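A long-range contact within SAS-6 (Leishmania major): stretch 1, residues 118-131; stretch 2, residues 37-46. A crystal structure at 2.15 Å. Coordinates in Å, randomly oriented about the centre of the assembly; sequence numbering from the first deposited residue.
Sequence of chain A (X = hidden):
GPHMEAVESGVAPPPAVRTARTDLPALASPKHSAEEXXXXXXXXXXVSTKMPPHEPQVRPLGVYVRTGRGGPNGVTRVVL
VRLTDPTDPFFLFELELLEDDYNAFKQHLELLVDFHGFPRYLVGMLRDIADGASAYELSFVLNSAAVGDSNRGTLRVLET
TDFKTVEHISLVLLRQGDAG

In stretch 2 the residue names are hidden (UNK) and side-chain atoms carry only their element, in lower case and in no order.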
# COMPACT_ATOMS: atom_id res chain seq x y z
N PHE A 118 8.42 -16.55 -4.25
CA PHE A 118 7.20 -15.77 -4.30
C PHE A 118 5.91 -16.56 -3.96
O PHE A 118 5.14 -16.13 -3.10
CB PHE A 118 7.03 -15.03 -5.62
CG PHE A 118 5.69 -14.40 -5.76
CD1 PHE A 118 5.37 -13.30 -4.98
CD2 PHE A 118 4.72 -14.97 -6.56
CE1 PHE A 118 4.11 -12.73 -5.05
CE2 PHE A 118 3.45 -14.40 -6.65
CZ PHE A 118 3.15 -13.27 -5.90
N PRO A 119 5.67 -17.69 -4.64
CA PRO A 119 4.47 -18.46 -4.32
C PRO A 119 4.50 -19.06 -2.93
O PRO A 119 3.46 -19.19 -2.32
CB PRO A 119 4.45 -19.55 -5.39
CG PRO A 119 5.87 -19.67 -5.85
CD PRO A 119 6.43 -18.28 -5.74
N ARG A 120 5.67 -19.40 -2.42
CA ARG A 120 5.76 -19.89 -1.04
C ARG A 120 5.32 -18.84 -0.01
O ARG A 120 4.61 -19.15 0.96
CB ARG A 120 7.18 -20.35 -0.73
CG ARG A 120 7.45 -21.81 -1.09
CD ARG A 120 8.19 -22.00 -2.40
NE ARG A 120 8.04 -23.37 -2.90
CZ ARG A 120 8.08 -23.73 -4.19
NH1 ARG A 120 8.29 -22.83 -5.15
NH2 ARG A 120 7.91 -25.00 -4.52
N TYR A 121 5.76 -17.62 -0.22
CA TYR A 121 5.43 -16.50 0.65
C TYR A 121 3.93 -16.27 0.60
O TYR A 121 3.27 -16.10 1.62
CB TYR A 121 6.24 -15.26 0.20
CG TYR A 121 5.59 -13.90 0.40
CD1 TYR A 121 5.29 -13.42 1.68
CD2 TYR A 121 5.33 -13.05 -0.71
CE1 TYR A 121 4.72 -12.15 1.85
CE2 TYR A 121 4.76 -11.80 -0.54
CZ TYR A 121 4.47 -11.35 0.74
OH TYR A 121 3.92 -10.12 0.95
N LEU A 122 3.38 -16.30 -0.59
CA LEU A 122 1.98 -16.03 -0.77
C LEU A 122 1.18 -17.11 -0.05
O LEU A 122 0.23 -16.82 0.67
CB LEU A 122 1.66 -16.04 -2.25
CG LEU A 122 0.30 -15.50 -2.65
CD1 LEU A 122 0.16 -14.04 -2.25
CD2 LEU A 122 0.14 -15.69 -4.14
N VAL A 123 1.59 -18.35 -0.26
CA VAL A 123 0.92 -19.49 0.36
C VAL A 123 0.96 -19.43 1.91
O VAL A 123 -0.02 -19.75 2.57
CB VAL A 123 1.49 -20.81 -0.20
CG1 VAL A 123 1.13 -22.01 0.66
CG2 VAL A 123 0.97 -21.01 -1.62
N GLY A 124 2.09 -19.04 2.48
CA GLY A 124 2.20 -18.91 3.92
C GLY A 124 1.13 -17.97 4.46
O GLY A 124 0.44 -18.31 5.41
N MET A 125 0.98 -16.81 3.82
CA MET A 125 -0.04 -15.86 4.19
C MET A 125 -1.43 -16.42 4.02
O MET A 125 -2.28 -16.28 4.90
CB MET A 125 0.07 -14.59 3.35
CG MET A 125 1.33 -13.80 3.59
SD MET A 125 1.22 -12.08 3.02
CE MET A 125 1.00 -12.36 1.27
N LEU A 126 -1.70 -17.04 2.87
CA LEU A 126 -3.06 -17.46 2.60
C LEU A 126 -3.44 -18.59 3.53
O LEU A 126 -4.56 -18.62 4.04
CB LEU A 126 -3.24 -17.86 1.15
CG LEU A 126 -3.11 -16.72 0.14
CD1 LEU A 126 -2.98 -17.25 -1.28
CD2 LEU A 126 -4.29 -15.79 0.22
N ARG A 127 -2.50 -19.50 3.78
CA ARG A 127 -2.75 -20.65 4.65
C ARG A 127 -3.02 -20.20 6.08
O ARG A 127 -3.88 -20.75 6.75
CB ARG A 127 -1.60 -21.67 4.57
CG ARG A 127 -1.55 -22.68 5.70
CD ARG A 127 -1.15 -24.09 5.26
NE ARG A 127 0.07 -24.14 4.44
CZ ARG A 127 0.17 -24.74 3.25
NH1 ARG A 127 -0.87 -25.37 2.69
NH2 ARG A 127 1.33 -24.71 2.62
N ASP A 128 -2.31 -19.18 6.55
CA ASP A 128 -2.56 -18.67 7.89
C ASP A 128 -3.93 -18.02 8.02
O ASP A 128 -4.61 -18.15 9.02
CB ASP A 128 -1.45 -17.72 8.31
CG ASP A 128 -0.10 -18.43 8.46
OD1 ASP A 128 -0.08 -19.66 8.67
OD2 ASP A 128 0.96 -17.75 8.36
N ILE A 129 -4.36 -17.35 6.97
CA ILE A 129 -5.69 -16.77 6.96
C ILE A 129 -6.76 -17.86 6.96
O ILE A 129 -7.76 -17.77 7.66
CB ILE A 129 -5.86 -15.83 5.77
CG1 ILE A 129 -4.94 -14.62 5.93
CG2 ILE A 129 -7.30 -15.39 5.63
CD1 ILE A 129 -4.84 -13.77 4.69
N ALA A 130 -6.56 -18.89 6.14
CA ALA A 130 -7.46 -20.04 6.11
C ALA A 130 -7.55 -20.70 7.48
O ALA A 130 -8.63 -21.05 7.92
CB ALA A 130 -6.97 -21.05 5.09
N ASP A 131 -6.43 -20.84 8.18
CA ASP A 131 -6.42 -21.53 9.47
C ASP A 131 -7.06 -20.76 10.61
O ASP A 131 -7.14 -21.28 11.70
CB ASP A 131 -4.98 -21.88 9.87
CG ASP A 131 -4.38 -22.97 9.00
OD1 ASP A 131 -5.12 -23.58 8.19
OD2 ASP A 131 -3.15 -23.21 9.10
N UNK A 37 4.66 -30.32 -11.78
CA UNK A 37 3.67 -29.22 -11.76
C UNK A 37 2.82 -29.25 -10.49
O UNK A 37 1.69 -29.75 -10.53
c UNK A 37 4.13 -31.50 -12.51
c UNK A 37 2.81 -29.51 -13.00
c UNK A 37 2.83 -31.00 -13.11
N UNK A 38 3.33 -28.69 -9.39
CA UNK A 38 2.76 -28.97 -8.08
C UNK A 38 1.80 -27.94 -7.46
O UNK A 38 2.02 -26.73 -7.49
c UNK A 38 5.78 -28.59 -5.69
c UNK A 38 4.95 -28.31 -6.92
o UNK A 38 6.73 -27.86 -5.39
n UNK A 38 5.42 -29.63 -4.96
c UNK A 38 3.85 -29.33 -7.08
N UNK A 39 0.71 -28.47 -6.90
CA UNK A 39 -0.25 -27.68 -6.17
C UNK A 39 0.29 -27.39 -4.79
O UNK A 39 0.60 -28.30 -4.04
c UNK A 39 -2.59 -27.60 -5.32
c UNK A 39 -1.58 -28.42 -6.09
o UNK A 39 -2.07 -28.63 -7.42
N UNK A 40 0.44 -26.11 -4.46
CA UNK A 40 1.00 -25.71 -3.18
C UNK A 40 -0.10 -25.37 -2.17
O UNK A 40 0.17 -25.28 -1.00
c UNK A 40 3.87 -23.30 -4.30
c UNK A 40 1.91 -24.50 -3.33
c UNK A 40 3.12 -24.62 -4.25
c UNK A 40 4.05 -25.72 -3.80
N UNK A 41 -1.32 -25.15 -2.64
CA UNK A 41 -2.40 -24.75 -1.78
C UNK A 41 -3.69 -24.89 -2.49
O UNK A 41 -3.84 -24.44 -3.61
c UNK A 41 -3.43 -21.41 -0.12
c UNK A 41 -3.32 -22.91 -0.27
c UNK A 41 -2.97 -23.54 1.07
c UNK A 41 -2.28 -23.30 -1.34
N UNK A 42 -4.63 -25.53 -1.80
CA UNK A 42 -5.99 -25.66 -2.26
C UNK A 42 -6.82 -25.61 -0.98
O UNK A 42 -6.76 -26.53 -0.16
o UNK A 42 -8.66 -28.37 -5.28
c UNK A 42 -7.62 -28.29 -4.60
c UNK A 42 -7.56 -27.22 -3.52
c UNK A 42 -6.16 -26.99 -2.98
o UNK A 42 -6.64 -29.05 -4.78
N UNK A 43 -7.54 -24.53 -0.76
CA UNK A 43 -8.20 -24.34 0.52
C UNK A 43 -9.33 -23.35 0.39
O UNK A 43 -9.66 -22.92 -0.73
o UNK A 43 -7.80 -23.99 2.89
c UNK A 43 -6.69 -22.48 1.42
c UNK A 43 -7.19 -23.90 1.61
N UNK A 44 -9.95 -23.03 1.52
CA UNK A 44 -11.06 -22.09 1.54
C UNK A 44 -10.71 -20.96 2.47
O UNK A 44 -10.03 -21.16 3.48
c UNK A 44 -13.53 -21.79 2.03
o UNK A 44 -12.65 -23.74 0.94
c UNK A 44 -12.35 -22.78 1.95
N UNK A 45 -11.08 -19.75 2.09
CA UNK A 45 -10.75 -18.58 2.90
C UNK A 45 -11.91 -17.63 2.84
O UNK A 45 -12.63 -17.60 1.85
c UNK A 45 -8.25 -18.59 2.73
c UNK A 45 -9.50 -17.83 2.39
c UNK A 45 -9.57 -17.61 0.88
N UNK A 46 -12.08 -16.87 3.91
CA UNK A 46 -13.08 -15.81 3.93
C UNK A 46 -12.53 -14.60 3.19
O UNK A 46 -11.40 -14.17 3.43
s UNK A 46 -15.66 -16.94 5.41
c UNK A 46 -14.09 -16.53 6.17
c UNK A 46 -16.05 -18.43 6.32
c UNK A 46 -13.43 -15.42 5.37
O HOH W 1 6.78 -25.43 -6.98
O HOH W 2 2.41 -25.53 0.05
O HOH W 3 -10.56 -17.56 6.57

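Position 37 has three side-chain carbons that close a ring onto the backbone N. It touches nothing on stretch 1 and is poorly ordered. The ring makes it proline, P37.

Position 38 has three side-chain carbons in a row, the third carrying one oxygen and one nitrogen. Its oxygen comes close to the R120 guanidinium. That is a terminal amide on a two-carbon spacer, so the residue is glutamine, Q38. Its OE1 lies 3.2 Å from NH2 of R120, near the guanidinium plane, but the angle is too poor for a hydrogen bond. Water 1 links the two instead. It donates to Q38 OE1 at 2.9 Å and accepts from R120 NH2 at 2.7 Å.

Position 39 has a carbon bearing one oxygen and one carbon. It is out of reach of stretch 1. The pattern is threonine, T39, and its hydroxyl is hydrogen-bonded elsewhere in the structure.

Position 40 has four carbons, forked at the second. One branch end meets P119, both lie near the R120 guanidinium, and CB faces V123. The fork identifies leucine, L40. Its CD1 is 3.9 Å from P119 CB and lies over one face of the R120 guanidinium. Its CB is 4.0 Å from V123 CG2. Its backbone O takes a 2.5 Å hydrogen bond from water 2, which accepts one from R127 NH2 at 2.9 Å.

Position 41 repeats the four carbons and the fork. It is buried against V123, L126 and R127. This is leucine, L41. Its CB is 4.0 Å from V123 CG2, and its CD2 is 3.8 Å from L126 CB. Its CD1 is 3.2 Å from R127 NH1, a close approach in an oblique arrangement.

Position 42 has three carbons, the third carrying two oxygens. It points away from the helix and touches nothing there. The carboxylate on a two-carbon spacer makes it glutamate, E42.

Position 43 has a carbon with one oxygen and one carbon attached, and it points toward A130. It is threonine, T43. Its OG1 is 3.8 Å from A130 CB.

Position 44 has the same three atoms but points away. It is also threonine, T44. Its contact is through the backbone: its O is 3.5 Å from A130 CB.

Position 45 has three carbons, forked at the first. It packs on A130 and I129. It is valine, V45. Its CG1 is 3.6 Å from A130 CB and 4.4 Å from I129 CG2.

Position 46 has two carbons, a sulfur and a last carbon, unbranched. The side chain does not touch stretch 1. It is methionine, M46. Its side-chain end leads away from the helix, but water 3 joins its N (3.1 Å) to I129 O (3.0 Å).

The strand crosses the helix at 64°, with 537 Å² buried in total. L40, L41 and V45 supply most of the strand's buried area. The backbones come close at A130, whose CA is 4.8 Å from V45 CA. No direct hydrogen bond spans the stretches. Apolar packing runs along the contact from P119 to A130, and three waters bridge polar groups.

Stretch 2 37-46: PQTLLETTVM
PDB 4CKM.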